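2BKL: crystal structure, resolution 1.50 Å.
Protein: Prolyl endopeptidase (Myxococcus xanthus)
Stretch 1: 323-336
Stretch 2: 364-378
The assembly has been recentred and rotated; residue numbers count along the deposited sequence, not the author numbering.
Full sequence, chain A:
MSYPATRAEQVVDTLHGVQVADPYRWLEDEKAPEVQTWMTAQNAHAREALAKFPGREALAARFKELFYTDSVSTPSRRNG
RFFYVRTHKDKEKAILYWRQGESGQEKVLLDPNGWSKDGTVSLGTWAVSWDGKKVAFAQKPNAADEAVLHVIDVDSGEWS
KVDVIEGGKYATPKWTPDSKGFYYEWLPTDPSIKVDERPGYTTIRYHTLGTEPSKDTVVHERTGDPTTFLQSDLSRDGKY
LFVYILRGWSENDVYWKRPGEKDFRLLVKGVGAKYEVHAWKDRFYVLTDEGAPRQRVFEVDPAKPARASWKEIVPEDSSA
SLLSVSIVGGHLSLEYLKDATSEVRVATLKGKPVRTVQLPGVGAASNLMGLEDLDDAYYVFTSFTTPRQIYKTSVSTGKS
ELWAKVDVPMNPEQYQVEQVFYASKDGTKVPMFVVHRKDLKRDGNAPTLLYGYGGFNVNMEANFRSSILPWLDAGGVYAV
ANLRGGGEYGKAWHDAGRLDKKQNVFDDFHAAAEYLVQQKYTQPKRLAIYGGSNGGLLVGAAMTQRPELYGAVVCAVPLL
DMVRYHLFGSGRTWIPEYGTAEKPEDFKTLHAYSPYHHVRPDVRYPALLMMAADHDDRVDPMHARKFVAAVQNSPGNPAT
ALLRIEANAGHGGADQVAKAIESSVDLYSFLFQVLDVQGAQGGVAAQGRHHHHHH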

ATOM      1  N   LEU A 323     -10.905   8.655   9.340  1.00  6.65           N
ATOM      2  CA  LEU A 323      -9.660   8.321   8.621  1.00  7.75           C
ATOM      3  C   LEU A 323      -8.937   9.515   8.058  1.00  8.80           C
ATOM      4  O   LEU A 323      -7.711   9.520   8.020  1.00 11.46           O
ATOM      5  CB  LEU A 323      -9.943   7.362   7.457  1.00  9.13           C
ATOM      6  CG  LEU A 323     -10.607   6.041   7.729  1.00 11.58           C
ATOM      7  CD1 LEU A 323     -10.609   5.260   6.391  1.00 12.38           C
ATOM      8  CD2 LEU A 323      -9.915   5.316   8.850  1.00 10.95           C
ATOM      9  N   SER A 324      -9.670  10.498   7.538  1.00  8.37           N
ATOM     10  CA  SER A 324      -9.016  11.638   6.911  1.00  8.21           C
ATOM     11  C   SER A 324      -9.943  12.836   6.891  1.00  7.89           C
ATOM     12  O   SER A 324     -11.185  12.707   6.993  1.00  7.99           O
ATOM     13  CB  SER A 324      -8.578  11.336   5.490  1.00 14.01           C
ATOM     14  OG  SER A 324      -9.685  11.207   4.643  1.00 17.12           O
ATOM     15  N   VAL A 325      -9.319  13.982   6.741  1.00  7.71           N
ATOM     16  CA  VAL A 325      -9.994  15.256   6.661  1.00  8.56           C
ATOM     17  C   VAL A 325      -9.379  15.993   5.517  1.00  8.60           C
ATOM     18  O   VAL A 325      -8.151  16.125   5.440  1.00 12.30           O
ATOM     19  CB  VAL A 325      -9.760  16.111   7.916  1.00 12.45           C
ATOM     20  CG1 VAL A 325     -10.408  17.463   7.740  1.00 14.57           C
ATOM     21  CG2 VAL A 325     -10.276  15.415   9.120  1.00 14.89           C
ATOM     22  N   SER A 326     -10.234  16.521   4.652  1.00  8.65           N
ATOM     23  CA  SER A 326      -9.787  17.413   3.600  1.00 10.87           C
ATOM     24  C   SER A 326     -10.557  18.713   3.650  1.00  9.37           C
ATOM     25  O   SER A 326     -11.706  18.761   4.089  1.00 12.36           O
ATOM     26  CB  SER A 326      -9.927  16.779   2.232  1.00 13.13           C
ATOM     27  OG  SER A 326     -11.281  16.561   1.901  1.00 17.02           O
ATOM     28  N   ILE A 327      -9.909  19.791   3.249  1.00  7.39           N
ATOM     29  CA  ILE A 327     -10.583  21.061   3.162  1.00  7.91           C
ATOM     30  C   ILE A 327     -10.894  21.313   1.701  1.00  8.18           C
ATOM     31  O   ILE A 327      -9.986  21.462   0.870  1.00  8.07           O
ATOM     32  CB  ILE A 327      -9.700  22.192   3.713  1.00  9.64           C
ATOM     33  CG1 ILE A 327      -9.221  21.871   5.134  1.00 11.66           C
ATOM     34  CG2 ILE A 327     -10.463  23.503   3.651  1.00 11.19           C
ATOM     35  CD1 ILE A 327      -8.255  22.906   5.721  1.00 12.38           C
ATOM     36  N   VAL A 328     -12.182  21.304   1.386  1.00  7.62           N
ATOM     37  CA  VAL A 328     -12.656  21.497   0.024  1.00  6.69           C
ATOM     38  C   VAL A 328     -13.807  22.472  -0.001  1.00  7.57           C
ATOM     39  O   VAL A 328     -14.691  22.436   0.851  1.00  7.20           O
ATOM     40  CB  VAL A 328     -13.087  20.161  -0.608  1.00  8.61           C
ATOM     41  CG1 VAL A 328     -11.890  19.299  -0.923  1.00  9.05           C
ATOM     42  CG2 VAL A 328     -14.136  19.394   0.256  1.00  9.02           C
ATOM     43  N   GLY A 329     -13.766  23.396  -0.946  1.00  7.54           N
ATOM     44  CA  GLY A 329     -14.866  24.327  -1.108  1.00  9.47           C
ATOM     45  C   GLY A 329     -15.255  25.061   0.156  1.00  8.69           C
ATOM     46  O   GLY A 329     -16.451  25.225   0.419  1.00  9.89           O
ATOM     47  N   GLY A 330     -14.275  25.420   0.965  1.00  8.64           N
ATOM     48  CA  GLY A 330     -14.550  26.200   2.176  1.00  9.62           C
ATOM     49  C   GLY A 330     -15.195  25.418   3.299  1.00  8.35           C
ATOM     50  O   GLY A 330     -15.716  26.007   4.241  1.00 10.24           O
ATOM     51  N   HIS A 331     -15.139  24.091   3.204  1.00  7.82           N
ATOM     52  CA  HIS A 331     -15.733  23.157   4.158  1.00  8.23           C
ATOM     53  C   HIS A 331     -14.723  22.063   4.517  1.00  7.57           C
ATOM     54  O   HIS A 331     -13.681  21.901   3.862  1.00  7.59           O
ATOM     55  CB  HIS A 331     -16.962  22.478   3.535  1.00  8.41           C
ATOM     56  CG  HIS A 331     -18.158  23.371   3.404  1.00  8.46           C
ATOM     57  ND1 HIS A 331     -18.171  24.478   2.586  1.00  9.95           N
ATOM     58  CD2 HIS A 331     -19.383  23.314   3.975  1.00 12.22           C
ATOM     59  CE1 HIS A 331     -19.338  25.091   2.690  1.00 12.46           C
ATOM     60  NE2 HIS A 331     -20.103  24.396   3.515  1.00 12.56           N
ATOM     61  N   LEU A 332     -15.011  21.331   5.586  1.00  7.23           N
ATOM     62  CA  LEU A 332     -14.311  20.090   5.926  1.00  6.84           C
ATOM     63  C   LEU A 332     -15.025  18.897   5.323  1.00  7.36           C
ATOM     64  O   LEU A 332     -16.231  18.793   5.421  1.00  9.28           O
ATOM     65  CB  LEU A 332     -14.259  19.927   7.444  1.00  7.70           C
ATOM     66  CG  LEU A 332     -13.545  21.044   8.218  1.00  7.58           C
ATOM     67  CD1 LEU A 332     -13.652  20.750   9.691  1.00 10.98           C
ATOM     68  CD2 LEU A 332     -12.107  21.216   7.815  1.00 11.08           C
ATOM     69  N   SER A 333     -14.281  17.990   4.705  1.00  6.16           N
ATOM     70  CA  SER A 333     -14.798  16.699   4.245  1.00  6.18           C
ATOM     71  C   SER A 333     -14.158  15.611   5.092  1.00  7.09           C
ATOM     72  O   SER A 333     -12.962  15.518   5.155  1.00  7.71           O
ATOM     73  CB  SER A 333     -14.534  16.475   2.760  1.00  8.75           C
ATOM     74  OG  SER A 333     -15.181  15.289   2.325  1.00  9.94           O
ATOM     75  N   LEU A 334     -15.004  14.828   5.741  1.00  5.91           N
ATOM     76  CA  LEU A 334     -14.595  13.876   6.777  1.00  6.54           C
ATOM     77  C   LEU A 334     -14.913  12.468   6.271  1.00  7.07           C
ATOM     78  O   LEU A 334     -16.076  12.113   6.019  1.00  6.97           O
ATOM     79  CB  LEU A 334     -15.348  14.141   8.073  1.00  7.30           C
ATOM     80  CG  LEU A 334     -15.358  15.581   8.620  1.00  8.72           C
ATOM     81  CD1 LEU A 334     -16.305  15.739   9.780  1.00 11.01           C
ATOM     82  CD2 LEU A 334     -14.004  15.920   9.041  1.00 12.05           C
ATOM     83  N   GLU A 335     -13.884  11.647   6.171  1.00  7.16           N
ATOM     84  CA  GLU A 335     -14.022  10.269   5.712  1.00  7.29           C
ATOM     85  C   GLU A 335     -13.999   9.357   6.930  1.00  7.46           C
ATOM     86  O   GLU A 335     -12.986   9.240   7.613  1.00  9.12           O
ATOM     87  CB  GLU A 335     -12.883   9.887   4.776  1.00 10.20           C
ATOM     88  CG  GLU A 335     -12.995   8.481   4.194  1.00 14.46           C
ATOM     89  CD  GLU A 335     -11.710   7.993   3.551  1.00 16.64           C
ATOM     90  OE1 GLU A 335     -10.677   8.688   3.539  1.00 21.99           O
ATOM     91  OE2 GLU A 335     -11.734   6.838   3.099  1.00 25.28           O
ATOM     92  N   TYR A 336     -15.129   8.714   7.175  1.00  7.15           N
ATOM     93  CA  TYR A 336     -15.349   7.764   8.282  1.00  7.33           C
ATOM     94  C   TYR A 336     -15.413   6.329   7.739  1.00  9.42           C
ATOM     95  O   TYR A 336     -15.727   6.105   6.580  1.00 11.14           O
ATOM     96  CB  TYR A 336     -16.628   8.063   9.027  1.00  8.88           C
ATOM     97  CG  TYR A 336     -16.556   9.290   9.906  1.00  7.13           C
ATOM     98  CD1 TYR A 336     -16.057   9.223  11.201  1.00  7.90           C
ATOM     99  CD2 TYR A 336     -16.962  10.523   9.437  1.00  8.39           C
ATOM    100  CE1 TYR A 336     -16.010  10.353  12.012  1.00  8.88           C
ATOM    101  CE2 TYR A 336     -16.892  11.626  10.199  1.00  8.58           C
ATOM    102  CZ  TYR A 336     -16.427  11.551  11.505  1.00  9.15           C
ATOM    103  OH  TYR A 336     -16.347  12.683  12.301  1.00  8.84           O
ATOM    104  N   ALA A 364     -16.913   1.056  -1.442  1.00  9.00           N
ATOM    105  CA  ALA A 364     -15.846   1.882  -0.866  1.00  8.17           C
ATOM    106  C   ALA A 364     -15.834   3.245  -1.548  1.00  8.43           C
ATOM    107  O   ALA A 364     -15.781   3.337  -2.750  1.00  9.39           O
ATOM    108  CB  ALA A 364     -14.471   1.239  -0.998  1.00  9.01           C
ATOM    109  N   ALA A 365     -15.830   4.296  -0.765  1.00  9.07           N
ATOM    110  CA  ALA A 365     -15.776   5.663  -1.278  1.00  9.31           C
ATOM    111  C   ALA A 365     -14.562   6.382  -0.760  1.00 11.41           C
ATOM    112  O   ALA A 365     -14.266   6.291   0.439  1.00 12.65           O
ATOM    113  CB  ALA A 365     -17.018   6.416  -0.898  1.00  9.21           C
ATOM    114  N   SER A 366     -13.874   7.153  -1.612  1.00  9.28           N
ATOM    115  CA  SER A 366     -12.808   8.021  -1.167  1.00  7.91           C
ATOM    116  C   SER A 366     -13.385   9.258  -0.482  1.00  8.39           C
ATOM    117  O   SER A 366     -14.568   9.576  -0.631  1.00  9.38           O
ATOM    118  CB  SER A 366     -11.936   8.465  -2.343  1.00  8.47           C
ATOM    119  OG  SER A 366     -12.630   9.435  -3.140  1.00  9.33           O
ATOM    120  N   ASN A 367     -12.528   9.987   0.216  1.00  8.26           N
ATOM    121  CA  ASN A 367     -12.892  11.309   0.674  1.00  7.17           C
ATOM    122  C   ASN A 367     -13.045  12.211  -0.539  1.00  7.34           C
ATOM    123  O   ASN A 367     -12.571  11.899  -1.636  1.00  8.85           O
ATOM    124  CB  ASN A 367     -11.859  11.846   1.665  1.00  7.79           C
ATOM    125  CG  ASN A 367     -12.431  12.895   2.607  1.00  7.59           C
ATOM    126  OD1 ASN A 367     -13.596  13.177   2.576  1.00 10.50           O
ATOM    127  ND2 ASN A 367     -11.601  13.413   3.494  1.00 10.23           N
ATOM    128  N   LEU A 368     -13.703  13.334  -0.353  1.00  8.52           N
ATOM    129  CA  LEU A 368     -13.763  14.331  -1.396  1.00  8.28           C
ATOM    130  C   LEU A 368     -12.383  14.892  -1.678  1.00  8.85           C
ATOM    131  O   LEU A 368     -11.571  15.094  -0.769  1.00 11.11           O
ATOM    132  CB  LEU A 368     -14.706  15.447  -1.014  1.00  9.14           C
ATOM    133  CG  LEU A 368     -16.182  15.108  -0.902  1.00 10.08           C
ATOM    134  CD1 LEU A 368     -16.969  16.352  -0.500  1.00 11.29           C
ATOM    135  CD2 LEU A 368     -16.704  14.529  -2.197  1.00 12.22           C
ATOM    136  N   MET A 369     -12.124  15.077  -2.974  1.00  9.54           N
ATOM    137  CA  MET A 369     -10.861  15.543  -3.496  1.00 11.52           C
ATOM    138  C   MET A 369     -11.094  16.815  -4.295  1.00 10.96           C
ATOM    139  O   MET A 369     -11.934  16.852  -5.189  1.00 11.02           O
ATOM    140  CB  MET A 369     -10.245  14.491  -4.407  1.00 16.56           C
ATOM    141  CG  MET A 369      -9.847  13.232  -3.661  1.00 20.70           C
ATOM    142  SD  MET A 369      -9.320  12.012  -4.834  1.00 29.54           S
ATOM    143  CE  MET A 369     -10.807  11.303  -5.185  1.00 24.75           C
ATOM    144  N   GLY A 370     -10.303  17.828  -4.013  1.00  9.06           N
ATOM    145  CA  GLY A 370     -10.404  19.095  -4.687  1.00  9.96           C
ATOM    146  C   GLY A 370      -9.457  20.082  -4.071  1.00 10.34           C
ATOM    147  O   GLY A 370      -8.324  19.746  -3.734  1.00 12.22           O
ATOM    148  N   LEU A 371      -9.938  21.300  -3.921  1.00  8.99           N
ATOM    149  CA  LEU A 371      -9.139  22.372  -3.371  1.00  8.96           C
ATOM    150  C   LEU A 371      -9.981  23.200  -2.429  1.00  7.37           C
ATOM    151  O   LEU A 371     -11.205  23.253  -2.538  1.00  6.61           O
ATOM    152  CB  LEU A 371      -8.534  23.284  -4.461  1.00  9.93           C
ATOM    153  CG  LEU A 371      -7.449  22.700  -5.356  1.00 11.67           C
ATOM    154  CD1 LEU A 371      -7.063  23.688  -6.423  1.00 13.00           C
ATOM    155  CD2 LEU A 371      -6.232  22.302  -4.600  1.00 13.83           C
ATOM    156  N   GLU A 372      -9.306  23.920  -1.543  1.00  7.69           N
ATOM    157  CA  GLU A 372      -9.979  24.680  -0.513  1.00  7.84           C
ATOM    158  C   GLU A 372     -10.867  25.803  -1.084  1.00  7.82           C
ATOM    159  O   GLU A 372     -11.833  26.206  -0.453  1.00  9.15           O
ATOM    160  CB  GLU A 372      -8.957  25.315   0.448  1.00  9.34           C
ATOM    161  CG  GLU A 372      -8.068  24.294   1.134  1.00  9.41           C
ATOM    162  CD  GLU A 372      -6.760  24.020   0.411  1.00 11.86           C
ATOM    163  OE1 GLU A 372      -6.718  24.121  -0.852  1.00 12.19           O
ATOM    164  OE2 GLU A 372      -5.746  23.697   1.070  1.00 14.91           O
ATOM    165  N   ASP A 373     -10.502  26.281  -2.279  1.00  8.64           N
ATOM    166  CA  ASP A 373     -11.131  27.428  -2.940  1.00 11.38           C
ATOM    167  C   ASP A 373     -11.817  27.020  -4.245  1.00 12.18           C
ATOM    168  O   ASP A 373     -12.047  27.877  -5.138  1.00 13.77           O
ATOM    169  CB  ASP A 373     -10.073  28.517  -3.213  1.00  9.80           C
ATOM    170  CG  ASP A 373      -8.837  28.009  -3.963  1.00 10.85           C
ATOM    171  OD1 ASP A 373      -8.669  26.810  -4.203  1.00 11.31           O
ATOM    172  OD2 ASP A 373      -7.895  28.765  -4.338  1.00 13.80           O
ATOM    173  N   LEU A 374     -12.177  25.738  -4.350  1.00 10.60           N
ATOM    174  CA  LEU A 374     -12.934  25.203  -5.507  1.00 11.72           C
ATOM    175  C   LEU A 374     -14.205  24.578  -4.958  1.00 10.60           C
ATOM    176  O   LEU A 374     -14.143  23.766  -4.038  1.00  9.92           O
ATOM    177  CB  LEU A 374     -12.121  24.141  -6.241  1.00 16.11           C
ATOM    178  CG  LEU A 374     -11.734  24.285  -7.707  1.00 23.34           C
ATOM    179  CD1 LEU A 374     -11.600  25.745  -8.175  1.00 20.06           C
ATOM    180  CD2 LEU A 374     -10.456  23.481  -7.976  1.00 20.41           C
ATOM    181  N   ASP A 375     -15.360  24.907  -5.520  1.00 10.34           N
ATOM    182  CA  ASP A 375     -16.605  24.297  -5.115  1.00  9.99           C
ATOM    183  C   ASP A 375     -16.799  22.883  -5.652  1.00 10.20           C
ATOM    184  O   ASP A 375     -17.495  22.089  -5.030  1.00 10.85           O
ATOM    185  CB  ASP A 375     -17.786  25.150  -5.572  1.00 10.87           C
ATOM    186  CG  ASP A 375     -19.099  24.611  -5.077  1.00 11.29           C
ATOM    187  OD1 ASP A 375     -19.290  24.583  -3.837  1.00 12.13           O
ATOM    188  OD2 ASP A 375     -19.975  24.170  -5.849  1.00 14.30           O
ATOM    189  N   ASP A 376     -16.235  22.577  -6.811  1.00 10.99           N
ATOM    190  CA  ASP A 376     -16.321  21.221  -7.344  1.00 11.65           C
ATOM    191  C   ASP A 376     -15.317  20.307  -6.638  1.00 10.48           C
ATOM    192  O   ASP A 376     -14.131  20.618  -6.589  1.00 11.32           O
ATOM    193  CB  ASP A 376     -15.986  21.172  -8.837  1.00 15.31           C
ATOM    194  CG  ASP A 376     -16.926  21.993  -9.679  1.00 20.18           C
ATOM    195  OD1 ASP A 376     -18.163  21.921  -9.466  1.00 23.77           O
ATOM    196  OD2 ASP A 376     -16.471  22.725 -10.589  1.00 26.30           O
ATOM    197  N   ALA A 377     -15.787  19.162  -6.140  1.00  9.22           N
ATOM    198  CA  ALA A 377     -14.936  18.156  -5.522  1.00  8.07           C
ATOM    199  C   ALA A 377     -15.341  16.788  -6.026  1.00  8.69           C
ATOM    200  O   ALA A 377     -16.524  16.560  -6.259  1.00 11.56           O
ATOM    201  CB  ALA A 377     -15.029  18.183  -4.019  1.00  8.33           C
ATOM    202  N   TYR A 378     -14.397  15.865  -6.126  1.00  7.09           N
ATOM    203  CA  TYR A 378     -14.644  14.572  -6.716  1.00  7.98           C
ATOM    204  C   TYR A 378     -14.455  13.484  -5.698  1.00  8.93           C
ATOM    205  O   TYR A 378     -13.672  13.627  -4.752  1.00 10.41           O
ATOM    206  CB  TYR A 378     -13.673  14.344  -7.891  1.00  8.95           C
ATOM    207  CG  TYR A 378     -13.802  15.313  -9.032  1.00  9.41           C
ATOM    208  CD1 TYR A 378     -13.237  16.568  -8.947  1.00 11.67           C
ATOM    209  CD2 TYR A 378     -14.466  14.968 -10.193  1.00 11.71           C
ATOM    210  CE1 TYR A 378     -13.359  17.471  -9.994  1.00 14.09           C
ATOM    211  CE2 TYR A 378     -14.574  15.856 -11.239  1.00 13.36           C
ATOM    212  CZ  TYR A 378     -14.028  17.090 -11.121  1.00 14.35           C
ATOM    213  OH  TYR A 378     -14.135  17.990 -12.162  1.00 18.17           O
TER
HETATM  214  O   HOH W   1      -8.071  20.043  -0.406  1.00 17.06           O
HETATM  215  O   HOH W   2     -17.853  26.041  -1.984  1.00 27.85           O
HETATM  216  O   HOH W   3      -9.779   9.020   0.603  1.00 21.87           O

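Stretch 1 is a β-hairpin, strands 323-328 and 331-336 joined by a type I' turn from V328 to H331; stretch 2 packs on it through N367 and L368 and meets its turn with the 371-374 turn, and together they bury 625 Å². N367 is the centre of the contact and the residue most covered by the other stretch. Its CA-to-CB bond points toward the hairpin, and with chi1 t (-155°) and chi2 near 4° the amide reaches across both strands. ND2 donates to the backbone O of S333 at 3.0 Å, nearly straight (165°), and weakly to S324 OG at 3.1 Å; OD1 accepts from S333 OG at 2.7 Å. Asparagine suits this buried place because one short side chain supplies both donor and acceptor. OD1 also takes a weak bond from L368 N (2.9 Å), which ties the amide to its own backbone.

The serines facing N367 differ in rotamer. S333 is t (-173°), which brings OG to OD1; S324 is p (70°), and its OG, while accepting from ND2, donates to E335 OE1 at 2.9 Å. S326, also p (66°), donates from OG to L368 O at 3.1 Å. E335 is extended (chi1 and chi2 both t), its CB 3.7 Å from N367 CG, and its carboxylate carries the network onward: water 3 donates to E335 OE1 (3.1 Å) and accepts from N367 N (2.9 Å).

Beside this polar cluster the contact turns apolar. L368, in the common m,t rotamer, places CB 3.4 Å from S333 OG and 4.2 Å from V328 CG2. The CA-to-CB bond of V328 points away overall, yet the branched side chain (chi1 m, -72°) still touches stretch 2: CB lies 4.4 Å from A377 CB, and CG1 is 3.8 Å from G370 N. I327 CG2 packs 3.6 Å from E372 CG, so the aliphatic part of the glutamate serves as a nonpolar surface; its chi2, 93°, lies between wells, and OE1 is hydrogen-bonded elsewhere in the structure.

At the turns the backbone takes over. G329 N donates to L371 O (3.0 Å, 168°), and G330 N donates weakly to E372 O (2.9 Å). Both glycines have positive phi, which favours glycine. At G329 the absence of a side chain also matters for packing: CA lies 3.1 Å from L374 O, and an ideal CB would be equally close to that oxygen. Water 2 closes this end, donating to G329 O (2.9 Å) and D375 OD1 (2.8 Å).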